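Local coordinates for extracellular solute-binding protein family 1 (Pseudothermotoga lettingae, PDB 5CI5) that binds alpha-D-tagatose in its ligand pocket and probably delivers sugar to an ABC transporter as its extracellular solute-binding protein, at residues T46-E49 against S54-V57; W98-E103 against P310-A315; K160-L165 against L226-D231; K171-K176 against Y236-N241; G204-T209 against K214-S219. One frame throughout, in Å; residues are numbered along the deposited sequence. Where two conformers were deposited one is given.

How the contacts relate
From the N terminus, contact 1 closes first, joining helix 37-51 to strand 55-60 across a short turn within a beta-alpha-beta unit. Contact 2 closes the widest loop, bringing residues 98-103 to the start of helix 312-322; contacts 3, 4 and 5 all fall within the chain it spans. Contacts 3 and 4 cross, since 160-165, 171-176, 226-231 and 236-241 alternate; both use helix 162-172, their centres are about 14 Å apart, and Phe228 of one packs on Tyr236 of the other. Contact 5 pairs two parts of the 190-202 to 220-234 loop, within the spans of contacts 2, 3 and 4. Contacts 1 and 2 lie across the chain's centre from contacts 3 and 4.

Contact 1 (T46-E49 against S54-V57)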
# COMPACT_ATOMS: atom_id res chain seq x y z
N THR A 46 -7.86 -19.27 17.09
CA THR A 46 -7.28 -19.07 18.42
C THR A 46 -8.12 -18.04 19.19
O THR A 46 -8.42 -18.22 20.37
CB THR A 46 -5.81 -18.65 18.31
OG1 THR A 46 -5.06 -19.74 17.76
CG2 THR A 46 -5.21 -18.28 19.65
N PHE A 47 -8.54 -16.98 18.50
CA PHE A 47 -9.39 -15.99 19.13
C PHE A 47 -10.67 -16.63 19.63
O PHE A 47 -11.09 -16.38 20.77
CB PHE A 47 -9.73 -14.86 18.16
CG PHE A 47 -10.75 -13.90 18.69
CD1 PHE A 47 -10.39 -12.88 19.54
CD2 PHE A 47 -12.08 -14.05 18.36
CE1 PHE A 47 -11.33 -12.00 20.05
CE2 PHE A 47 -13.05 -13.17 18.88
CZ PHE A 47 -12.67 -12.14 19.71
N GLU A 48 -11.31 -17.44 18.79
CA GLU A 48 -12.56 -18.07 19.16
C GLU A 48 -12.39 -18.95 20.39
O GLU A 48 -13.26 -18.97 21.29
CB GLU A 48 -13.09 -18.90 18.00
CG GLU A 48 -13.54 -18.08 16.82
CD GLU A 48 -14.23 -18.94 15.78
OE1 GLU A 48 -14.03 -20.18 15.80
OE2 GLU A 48 -14.96 -18.38 14.93
N GLU A 49 -11.28 -19.68 20.44
CA GLU A 49 -11.00 -20.56 21.59
C GLU A 49 -10.85 -19.73 22.86
O GLU A 49 -11.34 -20.09 23.94
CB GLU A 49 -9.73 -21.38 21.37
CG GLU A 49 -9.72 -22.34 20.19
CD GLU A 49 -10.90 -23.28 20.20
OE1 GLU A 49 -11.36 -23.65 21.30
OE2 GLU A 49 -11.37 -23.65 19.09
N SER A 54 -17.95 -16.68 18.32
CA SER A 54 -17.90 -17.19 16.95
C SER A 54 -17.63 -16.03 15.97
O SER A 54 -18.21 -14.95 16.11
CB SER A 54 -19.21 -17.90 16.61
OG SER A 54 -19.20 -18.42 15.29
N VAL A 55 -16.75 -16.25 15.00
CA VAL A 55 -16.44 -15.22 14.02
C VAL A 55 -16.73 -15.63 12.60
O VAL A 55 -16.27 -16.66 12.12
CB VAL A 55 -14.97 -14.79 14.10
CG1 VAL A 55 -14.69 -13.66 13.12
CG2 VAL A 55 -14.64 -14.34 15.51
N GLU A 56 -17.48 -14.78 11.92
CA GLU A 56 -17.72 -14.94 10.50
C GLU A 56 -16.67 -14.11 9.80
O GLU A 56 -16.53 -12.91 10.06
CB GLU A 56 -19.13 -14.47 10.12
CG GLU A 56 -20.27 -15.34 10.64
CD GLU A 56 -20.74 -16.40 9.64
OE1 GLU A 56 -20.18 -16.49 8.53
OE2 GLU A 56 -21.69 -17.14 9.98
N VAL A 57 -15.90 -14.75 8.92
CA VAL A 57 -14.82 -14.10 8.20
C VAL A 57 -15.18 -13.95 6.71
O VAL A 57 -15.68 -14.89 6.08
CB VAL A 57 -13.50 -14.88 8.32
CG1 VAL A 57 -12.38 -14.19 7.51
CG2 VAL A 57 -13.08 -15.05 9.78
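Val55 meets both Phe47 and Glu48, the first through its side chain and the second mainly through its backbone. These two approaches make the tight part. Glu48 extends beyond CG and brings OE2 to 2.8 Å from Val55 N, with an N-H...O angle of 160°. The donor arrives on the anti side of the carboxylate, 26° out of its plane. Next to this bond, Val55 CG2 lies 3.8 Å from Phe47 CD2 and nearly as close to CE2, the side chains crossing at about a right angle and the methyl coming obliquely to the ring. Phe47 reaches it because CG is anti to the backbone N (chi1 172°), and both residues are buried.

The loose side is at Ser54, which is exposed, its CB directed away from the helix and its OG 4.3 Å from Glu48 OE2. Glu48 is itself partly exposed, but its other oxygen forms a salt bridge with Lys45, which probably limits rotation of the carboxylate.

The contact closes the return from helix 37-51 to strand 55-60 in a beta-alpha-beta unit. Val55 also packs on Ile27 of strand 25-30 and Ile44 of the helix, whereas Phe47 stacks with Tyr51 and touches Leu318 and Tyr321 of helix 312-322.

Contact 2 (W98-E103 against P310-A315); sequences WLEPME and PNKEDA
Glu100 and Lys312 carry this surface contact between them, through one salt bridge and the methylenes beside it. In the ionic part, Lys312 NZ lies 2.7 Å from Glu100 OE1. The ammonium comes from above the carboxylate plane, 52° out of it. Lys312 reaches across in an extended chain, whereas Glu100 folds at its second torsion (chi2 79°) and presents its carboxylate across the lysine, the two side chains meeting at about a right angle.

The van der Waals part follows from that crossing. Lys312 CD is 3.5 Å from Glu100 CD, and Lys312 CE is 3.3 Å from Glu100 OE1, so the aliphatic end of the lysine lies against the carboxylate. An alanine at Glu100 is likely to leave the Lys312 ammonium without its charged mate here and to uncover the methylenes beside it.

Further hydrogen bonds hold the ammonium and the loop: Lys312 NZ also donates to Ser307 O, and the Glu100 backbone pairs with Ile305. The pair links the loop before helix 103-108 to the first turn of helix 312-322. Since both residues are partly exposed, solvent probably weakens the attraction, and the bond to Ser307 O helps keep the ammonium in place.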
# COMPACT_ATOMS: atom_id res chain seq x y z
N TRP A 98 -19.75 7.13 9.63
CA TRP A 98 -19.87 5.70 9.39
C TRP A 98 -19.08 4.85 10.36
O TRP A 98 -19.28 3.62 10.43
CB TRP A 98 -19.41 5.38 7.98
CG TRP A 98 -20.34 5.81 6.88
CD1 TRP A 98 -21.61 6.30 7.00
CD2 TRP A 98 -20.05 5.79 5.47
NE1 TRP A 98 -22.12 6.58 5.76
CE2 TRP A 98 -21.18 6.28 4.81
CE3 TRP A 98 -18.93 5.42 4.72
CZ2 TRP A 98 -21.25 6.38 3.41
CZ3 TRP A 98 -19.00 5.51 3.33
CH2 TRP A 98 -20.14 6.01 2.70
N LEU A 99 -18.15 5.48 11.09
CA LEU A 99 -17.25 4.76 12.00
C LEU A 99 -17.41 5.12 13.48
O LEU A 99 -17.57 6.28 13.85
CB LEU A 99 -15.79 5.02 11.60
CG LEU A 99 -15.38 4.60 10.18
CD1 LEU A 99 -13.88 4.84 10.00
CD2 LEU A 99 -15.72 3.16 9.82
N GLU A 100 -17.36 4.10 14.31
CA GLU A 100 -17.34 4.26 15.77
C GLU A 100 -16.00 4.85 16.20
O GLU A 100 -14.95 4.38 15.76
CB GLU A 100 -17.56 2.90 16.44
CG GLU A 100 -17.60 2.93 17.96
CD GLU A 100 -18.91 3.40 18.53
OE1 GLU A 100 -19.84 3.79 17.77
OE2 GLU A 100 -19.04 3.36 19.76
N PRO A 101 -16.01 5.89 17.06
CA PRO A 101 -14.72 6.40 17.55
C PRO A 101 -14.01 5.36 18.41
O PRO A 101 -14.66 4.53 19.07
CB PRO A 101 -15.11 7.63 18.40
CG PRO A 101 -16.51 7.33 18.83
CD PRO A 101 -17.14 6.60 17.66
N MSE A 102 -12.69 5.37 18.38
CA MSE A 102 -11.92 4.43 19.20
C MSE A 102 -11.00 5.17 20.22
O MSE A 102 -10.09 4.57 20.77
CB MSE A 102 -11.14 3.45 18.26
CG MSE A 102 -12.08 2.41 17.49
SE MSE A 102 -11.38 1.44 15.89
CE MSE A 102 -10.40 0.04 16.81
N GLU A 103 -11.26 6.45 20.51
CA GLU A 103 -10.47 7.19 21.49
C GLU A 103 -10.48 6.56 22.87
O GLU A 103 -9.44 6.37 23.48
CB GLU A 103 -10.96 8.63 21.65
CG GLU A 103 -10.36 9.61 20.72
CD GLU A 103 -8.84 9.57 20.65
OE1 GLU A 103 -8.34 9.45 19.53
OE2 GLU A 103 -8.12 9.68 21.66
N PRO A 310 -24.05 -3.70 15.70
CA PRO A 310 -24.65 -4.07 16.98
C PRO A 310 -23.68 -4.80 17.93
O PRO A 310 -24.09 -5.20 19.02
CB PRO A 310 -25.79 -5.00 16.57
CG PRO A 310 -25.28 -5.69 15.37
CD PRO A 310 -24.35 -4.70 14.66
N ASN A 311 -22.43 -4.99 17.50
CA ASN A 311 -21.46 -5.81 18.22
C ASN A 311 -20.17 -5.05 18.51
O ASN A 311 -19.08 -5.57 18.33
CB ASN A 311 -21.12 -7.07 17.42
CG ASN A 311 -22.31 -7.99 17.23
OD1 ASN A 311 -23.04 -8.29 18.18
ND2 ASN A 311 -22.50 -8.46 16.01
N LYS A 312 -20.30 -3.80 18.95
CA LYS A 312 -19.13 -2.94 19.00
C LYS A 312 -18.11 -3.32 20.05
O LYS A 312 -16.91 -3.13 19.85
CB LYS A 312 -19.57 -1.50 19.24
CG LYS A 312 -20.39 -0.98 18.11
CD LYS A 312 -20.84 0.44 18.40
CE LYS A 312 -21.50 1.03 17.21
NZ LYS A 312 -22.11 2.37 17.49
N GLU A 313 -18.56 -3.81 21.20
CA GLU A 313 -17.62 -4.16 22.24
C GLU A 313 -16.85 -5.44 21.87
O GLU A 313 -15.63 -5.49 22.05
CB GLU A 313 -18.36 -4.30 23.58
CG GLU A 313 -17.59 -3.82 24.79
CD GLU A 313 -16.97 -2.45 24.59
OE1 GLU A 313 -17.69 -1.50 24.21
OE2 GLU A 313 -15.75 -2.33 24.80
N ASP A 314 -17.52 -6.45 21.33
CA ASP A 314 -16.82 -7.66 20.91
C ASP A 314 -15.91 -7.38 19.71
O ASP A 314 -14.88 -8.03 19.54
CB ASP A 314 -17.80 -8.77 20.52
CG ASP A 314 -18.47 -9.43 21.73
OD1 ASP A 314 -18.06 -9.18 22.86
OD2 ASP A 314 -19.43 -10.19 21.52
N ALA A 315 -16.29 -6.41 18.88
CA ALA A 315 -15.44 -6.04 17.76
C ALA A 315 -14.13 -5.44 18.27
O ALA A 315 -13.06 -5.75 17.74
CB ALA A 315 -16.14 -5.05 16.85

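Contact 3 (K160-L165 against L226-D231); sequences KTWDEL and LKFYTD
Phe228 sets the CD2-CE2 bond of its ring over one face of the Trp162 indole. Its CD2 sits 3.3 Å above the indole plane, offset toward the rim, and lies 3.4 Å from Trp162 CE3. Phe228 CE2 follows along the ring system, 3.5 Å from Trp162 CG. The ring centroids, taken for the six-membered ring of Trp162, are 4.7 Å apart with the planes at 36°, which makes the pair oblique, neither a parallel stack nor edge-to-face. The two side chains run antiparallel, each passing alongside the other. Phe228 reaches the neighbouring helix because its CG is anti to the backbone N (chi1 -174°), directing the ring out toward Trp162. Leu165 adds a looser contact, its CD2 4.4 Å from Phe228 CE2.

Trp162 is the first residue of its helix, and a capping box fixes that end: Glu164 N donates to Thr161 OG1 at 3.1 Å, and Glu164 OE1 accepts weakly from Thr161 N, which completes the box. The same OE1 takes a stronger bond from Lys160 N at 2.8 Å.

The contact joins the start of helix 162-172 to the middle of helix 220-234. Trp162 also meets Phe199 and Ala202 of helix 190-202, while Leu165 packs on Tyr182 in a loop. Elsewhere on helix 220-234, Leu226 and Tyr229 reach Met386 and Val387 of helix 376-391.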
# COMPACT_ATOMS: atom_id res chain seq x y z
N LYS A 160 20.24 3.56 -8.07
CA LYS A 160 19.96 4.58 -7.07
C LYS A 160 19.24 5.78 -7.68
O LYS A 160 18.49 6.46 -6.99
CB LYS A 160 21.26 5.05 -6.41
CG LYS A 160 21.99 3.95 -5.63
CD LYS A 160 23.39 4.42 -5.24
CE LYS A 160 24.33 3.23 -4.97
NZ LYS A 160 25.79 3.56 -5.16
N THR A 161 19.47 6.03 -8.96
CA THR A 161 18.92 7.19 -9.62
C THR A 161 18.02 6.80 -10.77
O THR A 161 18.04 5.66 -11.26
CB THR A 161 20.00 8.07 -10.20
OG1 THR A 161 20.64 7.33 -11.26
CG2 THR A 161 21.02 8.44 -9.11
N TRP A 162 17.23 7.75 -11.23
CA TRP A 162 16.41 7.50 -12.41
C TRP A 162 17.25 7.10 -13.62
O TRP A 162 16.84 6.24 -14.41
CB TRP A 162 15.59 8.72 -12.76
CG TRP A 162 14.38 8.92 -11.92
CD1 TRP A 162 13.99 8.18 -10.82
CD2 TRP A 162 13.35 9.88 -12.13
NE1 TRP A 162 12.80 8.65 -10.34
CE2 TRP A 162 12.38 9.69 -11.13
CE3 TRP A 162 13.16 10.90 -13.07
CZ2 TRP A 162 11.23 10.47 -11.05
CZ3 TRP A 162 12.00 11.68 -12.98
CH2 TRP A 162 11.08 11.47 -11.97
N ASP A 163 18.41 7.72 -13.79
CA ASP A 163 19.24 7.39 -14.94
C ASP A 163 19.69 5.93 -14.85
O ASP A 163 19.68 5.18 -15.83
CB ASP A 163 20.45 8.30 -15.02
CG ASP A 163 20.10 9.70 -15.53
OD1 ASP A 163 18.99 9.89 -16.06
OD2 ASP A 163 20.95 10.59 -15.39
N GLU A 164 20.08 5.51 -13.65
CA GLU A 164 20.52 4.13 -13.44
C GLU A 164 19.35 3.16 -13.60
O GLU A 164 19.52 2.07 -14.14
CB GLU A 164 21.17 3.99 -12.06
CG GLU A 164 22.51 4.71 -11.99
CD GLU A 164 23.08 4.80 -10.58
OE1 GLU A 164 22.43 4.36 -9.62
OE2 GLU A 164 24.20 5.32 -10.44
N LEU A 165 18.15 3.58 -13.17
CA LEU A 165 16.97 2.72 -13.29
C LEU A 165 16.69 2.45 -14.75
O LEU A 165 16.44 1.33 -15.16
CB LEU A 165 15.75 3.37 -12.62
CG LEU A 165 14.37 2.76 -12.90
CD1 LEU A 165 14.37 1.34 -12.42
CD2 LEU A 165 13.31 3.58 -12.20
N LEU A 226 5.42 12.54 -14.48
CA LEU A 226 4.42 11.92 -15.34
C LEU A 226 5.04 11.39 -16.65
O LEU A 226 4.73 10.28 -17.08
CB LEU A 226 3.29 12.91 -15.66
CG LEU A 226 2.19 12.37 -16.57
CD1 LEU A 226 1.55 11.08 -16.05
CD2 LEU A 226 1.11 13.43 -16.80
N LYS A 227 5.89 12.19 -17.26
CA LYS A 227 6.54 11.79 -18.51
C LYS A 227 7.47 10.58 -18.31
O LYS A 227 7.41 9.63 -19.08
CB LYS A 227 7.33 12.96 -19.10
CG LYS A 227 6.42 13.99 -19.70
CD LYS A 227 7.16 15.06 -20.49
CE LYS A 227 6.14 15.98 -21.16
NZ LYS A 227 6.76 16.93 -22.11
N PHE A 228 8.24 10.54 -17.23
CA PHE A 228 9.16 9.42 -17.05
C PHE A 228 8.42 8.15 -16.69
O PHE A 228 8.70 7.11 -17.27
CB PHE A 228 10.21 9.74 -15.98
CG PHE A 228 11.29 8.70 -15.86
CD1 PHE A 228 11.89 8.15 -16.99
CD2 PHE A 228 11.69 8.25 -14.62
CE1 PHE A 228 12.91 7.19 -16.86
CE2 PHE A 228 12.71 7.31 -14.49
CZ PHE A 228 13.30 6.77 -15.61
N TYR A 229 7.45 8.24 -15.79
CA TYR A 229 6.67 7.08 -15.38
C TYR A 229 5.99 6.45 -16.58
O TYR A 229 6.07 5.25 -16.79
CB TYR A 229 5.64 7.51 -14.34
CG TYR A 229 4.86 6.39 -13.68
CD1 TYR A 229 5.46 5.49 -12.83
CD2 TYR A 229 3.49 6.26 -13.90
CE1 TYR A 229 4.74 4.47 -12.22
CE2 TYR A 229 2.76 5.25 -13.28
CZ TYR A 229 3.38 4.37 -12.43
OH TYR A 229 2.69 3.33 -11.82
N THR A 230 5.33 7.27 -17.39
CA THR A 230 4.65 6.72 -18.56
C THR A 230 5.62 6.38 -19.71
O THR A 230 5.38 5.40 -20.42
CB THR A 230 3.56 7.66 -19.09
OG1 THR A 230 4.10 8.95 -19.42
CG2 THR A 230 2.45 7.81 -18.04
N ASP A 231 6.72 7.13 -19.87
CA ASP A 231 7.72 6.80 -20.89
C ASP A 231 8.33 5.40 -20.69
O ASP A 231 8.67 4.73 -21.65
CB ASP A 231 8.86 7.81 -20.90
CG ASP A 231 8.53 9.09 -21.67
OD1 ASP A 231 7.51 9.13 -22.37
OD2 ASP A 231 9.34 10.04 -21.58

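Contact 4 (K171-K176 against Y236-N241); sequences KITDTK and YNVSPN
Thr173 meets Asn237 and Val238 with both branches of its side chain. Its OG1 lies 3.4 Å from Val238 CB and equally near CG1, the two side chains crossing at about a right angle. The CG2 methyl, anti to the backbone N with OG1 beside that nitrogen (chi1 -64°), comes 3.6 Å from Asn237 O. Beside this pair, Thr175 CG2 approaches the amide of Asn237, 3.6 Å from ND2, and is also 3.7 Å from Asn237 O. No hydrogen bond spans the two segments. They touch by van der Waals packing, with methyl groups set against polar atoms.

The first segment runs off the end of helix 162-172 and the second follows helix 220-234. Thr173 is the first residue to leave the helical conformation after helix 162-172, and Asn237 does the same after helix 220-234, there with a positive phi of 53°. The contact therefore packs two helix exits against one another, with the closest CA atoms, those of Thr173 and Val238, 5.7 Å apart.

A second shell sets these groups in place. The hydroxyl of Thr173 is engaged by Ala169 O and Gly181 N, which fixes the OG1 that rests on Val238. Val238 is held through its backbone by Tyr182 and Leu232, and its side chain also packs on Ala169 and Leu170 of helix 162-172. Farther along, Ser239 OG donates to Pro240 O at 2.8 Å, in the carbonyl plane on a lone pair, and is bonded to Val184 N as well. Pro240 touches Tyr250 and Met253 of helix 247-255.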
# COMPACT_ATOMS: atom_id res chain seq x y z
N LYS A 171 18.60 -2.72 -20.15
CA LYS A 171 19.56 -3.81 -20.28
C LYS A 171 18.92 -5.18 -20.01
O LYS A 171 19.28 -6.18 -20.63
CB LYS A 171 20.73 -3.58 -19.33
CG LYS A 171 21.72 -2.54 -19.87
CD LYS A 171 22.85 -2.28 -18.89
CE LYS A 171 23.89 -1.35 -19.49
NZ LYS A 171 24.85 -0.86 -18.45
N ILE A 172 17.97 -5.22 -19.10
CA ILE A 172 17.29 -6.46 -18.74
C ILE A 172 16.18 -6.85 -19.71
O ILE A 172 15.95 -8.05 -19.98
CB ILE A 172 16.71 -6.33 -17.30
CG1 ILE A 172 17.84 -6.30 -16.27
CG2 ILE A 172 15.75 -7.46 -16.99
CD1 ILE A 172 17.43 -5.75 -14.90
N THR A 173 15.46 -5.86 -20.20
CA THR A 173 14.28 -6.11 -21.00
C THR A 173 14.60 -6.92 -22.27
O THR A 173 15.55 -6.63 -22.97
CB THR A 173 13.58 -4.81 -21.39
OG1 THR A 173 13.10 -4.16 -20.19
CG2 THR A 173 12.39 -5.09 -22.31
N ASP A 174 13.76 -7.90 -22.55
CA ASP A 174 13.84 -8.68 -23.78
C ASP A 174 12.42 -9.07 -24.11
O ASP A 174 11.96 -10.18 -23.78
CB ASP A 174 14.76 -9.89 -23.60
CG ASP A 174 14.89 -10.73 -24.87
OD1 ASP A 174 14.43 -10.30 -25.94
OD2 ASP A 174 15.45 -11.84 -24.76
N THR A 175 11.68 -8.13 -24.71
CA THR A 175 10.24 -8.26 -24.83
C THR A 175 9.90 -9.43 -25.73
O THR A 175 8.83 -10.04 -25.57
CB THR A 175 9.55 -6.98 -25.39
OG1 THR A 175 10.01 -6.73 -26.72
CG2 THR A 175 9.80 -5.76 -24.47
N LYS A 176 10.79 -9.76 -26.67
CA LYS A 176 10.58 -10.92 -27.54
C LYS A 176 10.43 -12.22 -26.74
O LYS A 176 9.78 -13.15 -27.21
CB LYS A 176 11.72 -11.07 -28.55
CG LYS A 176 11.82 -9.97 -29.60
CD LYS A 176 10.51 -9.70 -30.32
CE LYS A 176 10.68 -8.65 -31.43
NZ LYS A 176 11.02 -7.30 -30.88
N TYR A 236 10.23 3.65 -23.84
CA TYR A 236 11.34 2.77 -23.50
C TYR A 236 10.90 1.31 -23.54
O TYR A 236 11.73 0.42 -23.70
CB TYR A 236 11.92 3.13 -22.12
CG TYR A 236 12.45 4.55 -22.04
CD1 TYR A 236 13.51 4.98 -22.84
CD2 TYR A 236 11.90 5.46 -21.13
CE1 TYR A 236 14.00 6.26 -22.75
CE2 TYR A 236 12.38 6.76 -21.04
CZ TYR A 236 13.43 7.16 -21.84
OH TYR A 236 13.90 8.46 -21.75
N ASN A 237 9.60 1.08 -23.36
CA ASN A 237 9.04 -0.27 -23.46
C ASN A 237 9.76 -1.28 -22.57
O ASN A 237 10.20 -2.32 -23.06
CB ASN A 237 9.08 -0.75 -24.91
CG ASN A 237 8.25 -1.99 -25.13
OD1 ASN A 237 7.25 -2.23 -24.44
ND2 ASN A 237 8.66 -2.79 -26.09
N VAL A 238 9.86 -0.98 -21.27
CA VAL A 238 10.50 -1.91 -20.33
C VAL A 238 9.51 -2.61 -19.38
O VAL A 238 9.91 -3.38 -18.51
CB VAL A 238 11.57 -1.20 -19.48
CG1 VAL A 238 12.72 -0.75 -20.38
CG2 VAL A 238 10.99 -0.04 -18.69
N SER A 239 8.23 -2.35 -19.60
CA SER A 239 7.13 -2.86 -18.79
C SER A 239 6.18 -3.74 -19.58
O SER A 239 5.94 -3.51 -20.78
CB SER A 239 6.34 -1.68 -18.22
OG SER A 239 5.32 -2.10 -17.32
N PRO A 240 5.59 -4.73 -18.91
CA PRO A 240 4.39 -5.33 -19.50
C PRO A 240 3.31 -4.25 -19.66
O PRO A 240 3.43 -3.15 -19.09
CB PRO A 240 3.98 -6.38 -18.46
CG PRO A 240 5.21 -6.64 -17.67
CD PRO A 240 5.91 -5.32 -17.61
N ASN A 241 2.26 -4.57 -20.39
CA ASN A 241 1.21 -3.60 -20.69
C ASN A 241 0.65 -2.91 -19.45
O ASN A 241 -0.11 -3.51 -18.69
CB ASN A 241 0.07 -4.31 -21.44
CG ASN A 241 -0.93 -3.33 -22.03
OD1 ASN A 241 -1.02 -2.18 -21.61
ND2 ASN A 241 -1.69 -3.80 -23.01

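Contact 5 (G204-T209 against K214-S219); sequences GGKLLT and KAAFDS
The Phe217 ring has the carbonyl oxygen of Leu207 at its edge, near the ring plane, with Leu207 O 3.4 Å from Phe217 CD2. Phe217 CG lies between the backbone N and the carbonyl carbon (chi1 60°), which turns that edge to the oxygen. Leu207 CD1 approaches the same ring carbon at 4.0 Å, the two side chains lying side by side and pointing the same way. Beyond these segments, the phenylalanine side chain touches Tyr196 and Leu200 of helix 190-202, and Ile383 and Met386 of helix 376-391.

Leu207 O also accepts two backbone bonds, one from Ala216 N at 2.8 Å, the donor tilted 35° from the carbonyl plane, and a weak one from Phe217 N. Together with Thr209 N to Lys214 O at 2.9 Å (angle at hydrogen 166°), this makes a single beta bridge between Leu208 and Ala215 that pins the loop joining helices 190-202 and 220-234.

Around the bridge, Ala216 CB rests 3.5 Å from Leu208 C. Thr209 sets CG2 3.8 Å from Lys214 CB, while its OG1, bonded mainly to Asp211, receives a weak bond from Lys214 N. A glycine in place of Thr209 would probably leave Asp211 without its hydroxyl partner and open a gap beside Lys214 CB. A water bridges the other end, accepting from Lys206 N and donating to Ala216 O at 2.7 Å; it also bonds Ser219 OG, which caps helix 220-234 through Gly222 N.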
# COMPACT_ATOMS: atom_id res chain seq x y z
N GLY A 204 10.85 15.78 -6.55
CA GLY A 204 10.76 16.93 -5.66
C GLY A 204 9.43 17.67 -5.68
O GLY A 204 9.34 18.80 -5.17
N GLY A 205 8.41 17.06 -6.27
CA GLY A 205 7.06 17.60 -6.26
C GLY A 205 6.25 17.12 -5.07
O GLY A 205 6.76 16.44 -4.18
N LYS A 206 4.97 17.48 -5.07
CA LYS A 206 4.05 17.15 -3.99
C LYS A 206 2.67 16.99 -4.60
O LYS A 206 2.39 17.57 -5.65
CB LYS A 206 3.99 18.25 -2.92
CG LYS A 206 5.30 18.65 -2.30
CD LYS A 206 5.12 19.83 -1.31
CE LYS A 206 4.20 20.92 -1.87
NZ LYS A 206 4.23 22.19 -1.07
N LEU A 207 1.81 16.22 -3.93
CA LEU A 207 0.47 15.96 -4.47
C LEU A 207 -0.45 17.16 -4.27
O LEU A 207 -0.95 17.75 -5.24
CB LEU A 207 -0.12 14.70 -3.82
CG LEU A 207 -1.46 14.24 -4.44
CD1 LEU A 207 -1.29 13.66 -5.82
CD2 LEU A 207 -2.12 13.24 -3.52
N LEU A 208 -0.69 17.51 -3.01
CA LEU A 208 -1.42 18.73 -2.65
C LEU A 208 -0.52 19.71 -1.93
O LEU A 208 0.57 19.36 -1.45
CB LEU A 208 -2.61 18.39 -1.76
CG LEU A 208 -3.61 17.30 -2.18
CD1 LEU A 208 -4.76 17.23 -1.15
CD2 LEU A 208 -4.16 17.56 -3.58
N THR A 209 -0.99 20.95 -1.84
CA THR A 209 -0.34 21.92 -0.99
C THR A 209 -0.39 21.45 0.47
O THR A 209 -1.18 20.58 0.82
CB THR A 209 -0.99 23.32 -1.14
OG1 THR A 209 -2.39 23.27 -0.82
CG2 THR A 209 -0.84 23.81 -2.59
N LYS A 214 -5.38 22.69 -2.25
CA LYS A 214 -5.10 22.90 -3.65
C LYS A 214 -4.20 21.77 -4.18
O LYS A 214 -3.35 21.26 -3.45
CB LYS A 214 -4.41 24.27 -3.82
CG LYS A 214 -3.96 24.66 -5.21
CD LYS A 214 -3.38 26.08 -5.22
CE LYS A 214 -2.54 26.37 -6.46
NZ LYS A 214 -1.33 25.49 -6.55
N ALA A 215 -4.37 21.40 -5.44
CA ALA A 215 -3.42 20.53 -6.11
C ALA A 215 -2.07 21.20 -6.25
O ALA A 215 -1.98 22.41 -6.49
CB ALA A 215 -3.95 20.11 -7.47
N ALA A 216 -1.03 20.41 -6.12
CA ALA A 216 0.34 20.92 -6.23
C ALA A 216 1.12 20.19 -7.32
O ALA A 216 2.21 20.61 -7.69
CB ALA A 216 1.06 20.80 -4.89
N PHE A 217 0.57 19.10 -7.85
CA PHE A 217 1.34 18.27 -8.79
C PHE A 217 1.39 18.81 -10.22
O PHE A 217 2.18 18.30 -11.01
CB PHE A 217 0.79 16.82 -8.84
CG PHE A 217 -0.67 16.70 -9.27
CD1 PHE A 217 -1.00 16.57 -10.61
CD2 PHE A 217 -1.70 16.69 -8.34
CE1 PHE A 217 -2.32 16.43 -11.00
CE2 PHE A 217 -3.01 16.57 -8.74
CZ PHE A 217 -3.32 16.44 -10.06
N ASP A 218 0.58 19.81 -10.57
CA ASP A 218 0.66 20.42 -11.91
C ASP A 218 1.79 21.46 -11.90
O ASP A 218 1.56 22.69 -11.87
CB ASP A 218 -0.67 21.06 -12.35
CG ASP A 218 -0.66 21.51 -13.84
OD1 ASP A 218 0.29 21.17 -14.58
OD2 ASP A 218 -1.61 22.19 -14.30
N SER A 219 3.01 20.93 -11.88
CA SER A 219 4.24 21.66 -11.70
C SER A 219 5.25 21.10 -12.69
O SER A 219 5.04 20.04 -13.27
CB SER A 219 4.76 21.47 -10.29
OG SER A 219 5.14 20.08 -10.11
O HOH W 1 4.70 19.47 -7.44